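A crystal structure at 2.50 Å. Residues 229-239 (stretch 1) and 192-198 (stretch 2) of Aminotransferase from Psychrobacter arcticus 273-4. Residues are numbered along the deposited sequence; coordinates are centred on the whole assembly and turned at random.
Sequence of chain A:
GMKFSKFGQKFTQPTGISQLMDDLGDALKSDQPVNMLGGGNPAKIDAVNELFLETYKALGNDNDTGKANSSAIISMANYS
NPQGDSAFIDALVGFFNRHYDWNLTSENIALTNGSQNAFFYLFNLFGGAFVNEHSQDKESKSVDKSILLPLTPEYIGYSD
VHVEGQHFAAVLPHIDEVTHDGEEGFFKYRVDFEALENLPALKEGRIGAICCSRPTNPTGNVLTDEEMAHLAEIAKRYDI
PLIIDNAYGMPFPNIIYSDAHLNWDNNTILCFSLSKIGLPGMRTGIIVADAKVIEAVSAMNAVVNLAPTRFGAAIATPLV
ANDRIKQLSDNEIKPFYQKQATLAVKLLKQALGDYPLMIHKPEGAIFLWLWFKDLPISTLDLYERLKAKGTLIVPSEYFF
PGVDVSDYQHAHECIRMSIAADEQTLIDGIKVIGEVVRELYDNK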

# COMPACT_ATOMS: atom_id res chain seq x y z
N ALA A 229 2.22 -1.64 31.88
CA ALA A 229 2.23 -2.95 32.55
C ALA A 229 0.81 -3.41 32.87
O ALA A 229 0.44 -4.55 32.62
CB ALA A 229 3.06 -2.91 33.82
N HIS A 230 0.02 -2.48 33.39
CA HIS A 230 -1.38 -2.71 33.76
C HIS A 230 -2.17 -3.12 32.50
O HIS A 230 -2.89 -4.12 32.52
CB HIS A 230 -1.97 -1.44 34.42
CG HIS A 230 -3.23 -1.66 35.19
ND1 HIS A 230 -3.66 -0.77 36.14
CD2 HIS A 230 -4.12 -2.68 35.19
CE1 HIS A 230 -4.80 -1.20 36.66
NE2 HIS A 230 -5.09 -2.37 36.11
N LEU A 231 -2.00 -2.37 31.40
CA LEU A 231 -2.68 -2.68 30.12
C LEU A 231 -2.30 -4.06 29.58
O LEU A 231 -3.17 -4.78 29.08
CB LEU A 231 -2.48 -1.58 29.07
CG LEU A 231 -3.15 -0.23 29.33
CD1 LEU A 231 -2.60 0.82 28.39
CD2 LEU A 231 -4.69 -0.31 29.25
N ALA A 232 -1.02 -4.42 29.69
CA ALA A 232 -0.55 -5.76 29.30
C ALA A 232 -1.25 -6.88 30.12
O ALA A 232 -1.57 -7.92 29.55
CB ALA A 232 0.97 -5.87 29.42
N GLU A 233 -1.48 -6.67 31.43
CA GLU A 233 -2.22 -7.66 32.27
C GLU A 233 -3.66 -7.77 31.82
O GLU A 233 -4.15 -8.87 31.58
CB GLU A 233 -2.27 -7.28 33.76
CG GLU A 233 -0.96 -7.30 34.55
CD GLU A 233 -1.19 -6.94 36.04
OE1 GLU A 233 -1.83 -5.88 36.33
OE2 GLU A 233 -0.72 -7.71 36.92
N ILE A 234 -4.33 -6.61 31.71
CA ILE A 234 -5.73 -6.53 31.27
C ILE A 234 -5.87 -7.25 29.93
O ILE A 234 -6.74 -8.10 29.79
CB ILE A 234 -6.27 -5.07 31.16
CG1 ILE A 234 -6.31 -4.41 32.54
CG2 ILE A 234 -7.68 -5.05 30.61
CD1 ILE A 234 -6.67 -2.96 32.48
N ALA A 235 -4.99 -6.94 28.99
CA ALA A 235 -5.00 -7.60 27.66
C ALA A 235 -4.85 -9.12 27.78
O ALA A 235 -5.62 -9.85 27.17
CB ALA A 235 -3.92 -7.04 26.73
N LYS A 236 -3.89 -9.58 28.58
CA LYS A 236 -3.65 -11.03 28.75
C LYS A 236 -4.88 -11.74 29.35
O LYS A 236 -5.22 -12.84 28.92
CB LYS A 236 -2.41 -11.33 29.60
CG LYS A 236 -1.93 -12.79 29.53
CD LYS A 236 -1.00 -13.17 30.69
CE LYS A 236 -0.64 -14.68 30.64
NZ LYS A 236 0.21 -15.11 31.78
N ARG A 237 -5.52 -11.10 30.33
CA ARG A 237 -6.70 -11.64 31.02
C ARG A 237 -7.83 -11.94 30.06
O ARG A 237 -8.40 -13.03 30.12
CB ARG A 237 -7.20 -10.67 32.09
CG ARG A 237 -8.29 -11.19 33.07
CD ARG A 237 -8.74 -10.06 33.99
NE ARG A 237 -7.57 -9.42 34.63
CZ ARG A 237 -7.48 -8.16 35.08
NH1 ARG A 237 -8.50 -7.29 35.00
NH2 ARG A 237 -6.31 -7.75 35.60
N TYR A 238 -8.10 -10.99 29.16
CA TYR A 238 -9.19 -11.12 28.18
C TYR A 238 -8.83 -11.80 26.83
O TYR A 238 -9.65 -11.76 25.91
CB TYR A 238 -9.87 -9.75 27.97
CG TYR A 238 -10.63 -9.29 29.21
CD1 TYR A 238 -11.91 -9.81 29.50
CD2 TYR A 238 -10.09 -8.35 30.09
CE1 TYR A 238 -12.63 -9.40 30.66
CE2 TYR A 238 -10.81 -7.93 31.24
CZ TYR A 238 -12.07 -8.46 31.51
OH TYR A 238 -12.76 -8.05 32.63
N ASP A 239 -7.68 -12.48 26.72
CA ASP A 239 -7.23 -13.14 25.46
C ASP A 239 -7.27 -12.22 24.25
O ASP A 239 -7.84 -12.56 23.21
CB ASP A 239 -7.99 -14.45 25.16
CG ASP A 239 -7.35 -15.65 25.77
OD1 ASP A 239 -7.47 -15.82 27.01
OD2 ASP A 239 -6.73 -16.43 24.98
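Stretch 2 (192-198) DFEALEN

Stretch 2 is a short helix, residues 193-197, that lies alongside the longer helix 229-237 of stretch 1 and runs in nearly the same direction: the angle between the two N-to-C axes is 14°. The axes come no closer than 12.4 Å, a wide spacing that leaves the contact almost entirely to side chains. The register follows from the near-parallel course, with Phe 193 level with His 230 and, one helical turn on, Glu 197 level with Ile 234; the CA atoms of these pairs are 8.8 Å and 7.7 Å apart.

The short helix is started by Asp 192, whose OD1 accepts a weak capping bond from Ala 195 N at 3.4 Å. An aspartate suits this place because its short side chain can reach forward to a first-turn amide that has no carbonyl partner in the helix.

Glu 197 covers the most surface. Its CA-to-CB bond points sideways, but the extended side chain brings the carboxylate to stretch 1, where it meets two nitrogen donors. Arg 237 NH1 lies 3.1 Å from Glu 197 OE2 in a salt bridge, with a nearly straight N-H...O angle of 169° and the oxygen close to the guanidinium plane, where the N-H groups point. His 230 NE2 adds weak hydrogen bonds to Glu 197 OE1 at 3.2 Å and to Glu 197 OE2 at 3.4 Å. His 230 and Arg 237 are seven residues apart, about two helical turns, so they present their side chains on the same side of the helix and one carboxylate can serve both.

Phe 193 comes next in covered area. Its ring stacks face to face on that of His 230, with centroids 3.9 Å apart and planes at 15°; His 230 CG and Phe 193 CE1 approach to 3.6 Å. Two flat rings can thus pack closely while the imidazole keeps NE2 available for Glu 197. His 230, in the t rotamer, therefore links the aromatic and polar parts of the contact. At the edge of the Phe 193 ring, Ile 234 CD1 lies 4.0 Å from Phe 193 CD1.

Beside these residues the interface is aliphatic and buried. Leu 196 CD1 meets Leu 231 CD2 at 3.7 Å, and Leu 196 CD2 meets Ile 234 CD1 at the same distance. Leu 231 CD2 also reaches Phe 193 CE1 at 3.9 Å. Branched apolar side chains suit this position: they fill the space between the helices without leaving a polar group unpaired.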

# COMPACT_ATOMS: atom_id res chain seq x y z
N ASP A 192 -7.79 6.16 33.00
CA ASP A 192 -8.86 5.95 33.97
C ASP A 192 -9.13 4.45 33.97
O ASP A 192 -9.95 3.96 33.19
CB ASP A 192 -10.10 6.78 33.58
CG ASP A 192 -11.27 6.64 34.56
OD1 ASP A 192 -11.14 6.00 35.64
OD2 ASP A 192 -12.33 7.21 34.24
N PHE A 193 -8.40 3.73 34.82
CA PHE A 193 -8.54 2.27 34.95
C PHE A 193 -9.87 1.83 35.56
O PHE A 193 -10.32 0.73 35.27
CB PHE A 193 -7.34 1.62 35.68
CG PHE A 193 -6.06 1.62 34.85
CD1 PHE A 193 -5.90 0.72 33.77
CD2 PHE A 193 -5.00 2.50 35.14
CE1 PHE A 193 -4.73 0.71 33.01
CE2 PHE A 193 -3.83 2.50 34.38
CZ PHE A 193 -3.69 1.61 33.31
N GLU A 194 -10.50 2.67 36.39
CA GLU A 194 -11.85 2.39 36.97
C GLU A 194 -12.84 2.21 35.81
O GLU A 194 -13.49 1.17 35.69
CB GLU A 194 -12.30 3.51 37.94
CG GLU A 194 -13.64 3.28 38.65
N ALA A 195 -12.89 3.21 34.92
CA ALA A 195 -13.77 3.22 33.75
C ALA A 195 -13.48 2.11 32.73
O ALA A 195 -14.40 1.45 32.25
CB ALA A 195 -13.70 4.56 33.05
N LEU A 196 -12.20 1.90 32.43
CA LEU A 196 -11.76 0.90 31.44
C LEU A 196 -12.02 -0.54 31.88
O LEU A 196 -12.61 -1.34 31.13
CB LEU A 196 -10.26 1.09 31.12
CG LEU A 196 -9.53 0.20 30.10
CD1 LEU A 196 -8.22 0.88 29.67
CD2 LEU A 196 -9.24 -1.23 30.55
N GLU A 197 -11.62 -0.85 33.11
CA GLU A 197 -11.66 -2.22 33.65
C GLU A 197 -13.10 -2.70 33.89
O GLU A 197 -13.35 -3.91 33.91
CB GLU A 197 -10.74 -2.30 34.88
CG GLU A 197 -10.02 -3.62 35.17
CD GLU A 197 -8.61 -3.42 35.83
OE1 GLU A 197 -8.29 -2.29 36.30
OE2 GLU A 197 -7.82 -4.39 35.87
N ASN A 198 -14.03 -1.74 34.04
CA ASN A 198 -15.47 -1.99 34.19
C ASN A 198 -16.30 -1.76 32.91
O ASN A 198 -17.53 -1.92 32.95
CB ASN A 198 -16.03 -1.12 35.34
CG ASN A 198 -15.54 -1.57 36.70
OD1 ASN A 198 -16.01 -2.59 37.24
ND2 ASN A 198 -14.61 -0.81 37.28